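Local coordinates for acetylxylan esterase / glucomannan deacetylase (Cellvibrio japonicus, PDB 2W9X), which removes acetyl groups from plant cell wall polysaccharides, acting on acetylated xylan and, with a large preference, on glucomannan, at residues L348-T351 and H352-K356. Residues are numbered along the deposited sequence; the frame is centred on the assembly and turned at random.
Sequences LLIT and HLQQK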
loop_
_atom_site.group_PDB
_atom_site.type_symbol
_atom_site.label_atom_id
_atom_site.label_comp_id
_atom_site.label_asym_id
_atom_site.label_seq_id
_atom_site.Cartn_x
_atom_site.Cartn_y
_atom_site.Cartn_z
ATOM N N LEU B 348 -1.878 -10.420 10.466
ATOM C CA LEU B 348 -2.157 -9.515 9.349
ATOM C C LEU B 348 -0.863 -8.922 8.772
ATOM O O LEU B 348 -0.634 -8.922 7.554
ATOM C CB LEU B 348 -3.038 -8.372 9.860
ATOM C CG LEU B 348 -4.217 -7.766 9.116
ATOM C CD1 LEU B 348 -5.181 -8.861 8.655
ATOM C CD2 LEU B 348 -4.912 -6.816 10.075
ATOM N N LEU B 349 -0.038 -8.395 9.670
ATOM C CA LEU B 349 1.248 -7.788 9.320
ATOM C C LEU B 349 2.245 -8.811 8.757
ATOM O O LEU B 349 2.901 -8.562 7.737
ATOM C CB LEU B 349 1.822 -7.100 10.560
ATOM C CG LEU B 349 1.229 -5.741 10.951
ATOM C CD1 LEU B 349 1.723 -5.358 12.318
ATOM C CD2 LEU B 349 1.636 -4.680 9.932
ATOM N N ILE B 350 2.352 -9.960 9.425
ATOM C CA ILE B 350 3.238 -11.043 8.969
ATOM C C ILE B 350 2.947 -11.475 7.527
ATOM O O ILE B 350 3.861 -11.539 6.690
ATOM C CB ILE B 350 3.190 -12.251 9.931
ATOM C CG1 ILE B 350 3.794 -11.866 11.279
ATOM C CG2 ILE B 350 3.865 -13.508 9.290
ATOM C CD1 ILE B 350 3.366 -12.748 12.469
ATOM N N THR B 351 1.677 -11.747 7.238
ATOM C CA THR B 351 1.226 -12.113 5.899
ATOM C C THR B 351 1.516 -11.014 4.876
ATOM O O THR B 351 1.957 -11.296 3.760
ATOM C CB THR B 351 -0.291 -12.447 5.907
ATOM O OG1 THR B 351 -0.554 -13.402 6.944
ATOM C CG2 THR B 351 -0.754 -13.019 4.570
ATOM N N HIS B 352 1.252 -9.763 5.260
ATOM C CA HIS B 352 1.529 -8.610 4.406
ATOM C C HIS B 352 3.020 -8.574 4.070
ATOM O O HIS B 352 3.387 -8.472 2.907
ATOM C CB HIS B 352 1.101 -7.309 5.100
ATOM C CG HIS B 352 1.271 -6.089 4.252
ATOM N ND1 HIS B 352 0.314 -5.668 3.354
ATOM C CD2 HIS B 352 2.291 -5.204 4.157
ATOM C CE1 HIS B 352 0.735 -4.577 2.741
ATOM N NE2 HIS B 352 1.932 -4.274 3.209
ATOM N N LEU B 353 3.865 -8.675 5.095
ATOM C CA LEU B 353 5.316 -8.548 4.908
ATOM C C LEU B 353 5.931 -9.738 4.150
ATOM O O LEU B 353 6.923 -9.572 3.444
ATOM C CB LEU B 353 6.016 -8.292 6.236
ATOM C CG LEU B 353 5.684 -6.908 6.791
ATOM C CD1 LEU B 353 6.194 -6.747 8.207
ATOM C CD2 LEU B 353 6.246 -5.822 5.878
ATOM N N GLN B 354 5.306 -10.910 4.277
ATOM C CA GLN B 354 5.709 -12.118 3.567
ATOM C C GLN B 354 5.530 -12.002 2.062
ATOM O O GLN B 354 6.226 -12.671 1.313
ATOM C CB GLN B 354 4.925 -13.342 4.078
ATOM C CG GLN B 354 5.504 -13.952 5.361
ATOM C CD GLN B 354 4.643 -15.079 5.951
ATOM O OE1 GLN B 354 3.511 -15.327 5.513
ATOM N NE2 GLN B 354 5.175 -15.749 6.965
ATOM N N GLN B 355 4.596 -11.166 1.617
ATOM C CA GLN B 355 4.287 -11.072 0.197
ATOM C C GLN B 355 5.163 -10.052 -0.526
ATOM O O GLN B 355 5.035 -9.876 -1.730
ATOM C CB GLN B 355 2.792 -10.772 -0.040
ATOM C CG GLN B 355 1.798 -11.877 0.425
ATOM C CD GLN B 355 2.227 -13.299 0.041
ATOM O OE1 GLN B 355 2.747 -14.044 0.875
ATOM N NE2 GLN B 355 2.008 -13.676 -1.223
ATOM N N LYS B 356 6.064 -9.407 0.209
ATOM C CA LYS B 356 6.851 -8.294 -0.322
ATOM C C LYS B 356 8.288 -8.726 -0.600
ATOM O O LYS B 356 9.108 -8.811 0.316
ATOM C CB LYS B 356 6.808 -7.085 0.633
ATOM C CG LYS B 356 5.409 -6.453 0.799
ATOM C CD LYS B 356 5.449 -5.119 1.560
ATOM C CE LYS B 356 5.989 -3.944 0.700
ATOM N NZ LYS B 356 5.159 -3.594 -0.492
#
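His352, Leu353 and Gln354 each give their backbone N-H to the carbonyl four residues earlier, on Leu348, Leu349 and Ile350, carrying helix 339-354 into its last turn. The Leu353 N to Leu349 O bond is short at 2.8 Å and nearly straight, whereas Gln355 N lies 3.4 Å from Thr351 O with an N-H...O angle of 127°, a weak bond. Among side chains, Ile350 and Gln354 run side by side in the same direction: CG2 of Ile350 rests 3.5 Å from NE2 of Gln354. Gln354 CG lies 3.2 Å from Ile350 O, and the chain runs extended beyond it. With CG anti to the backbone N (chi1 -176°), His352 sends its ring away from the preceding turn, past Ile290 and Ile323, and NE2 hydrogen-bonds Glu321. Thr351 OG1 hydrogen-bonds Asn347 O, and Gln354 O accepts a bond from Lys357 of the second subunit. This helix of the SGNH-type hydrolase domain thus meets the parallel sheet through Leu349, on Met292 and Ile323, and Leu353, on Ile290, while Ile350 faces helix 180-187; beside these apolar contacts, the histidine-carboxylate bond adds a polar tie to the same sheet.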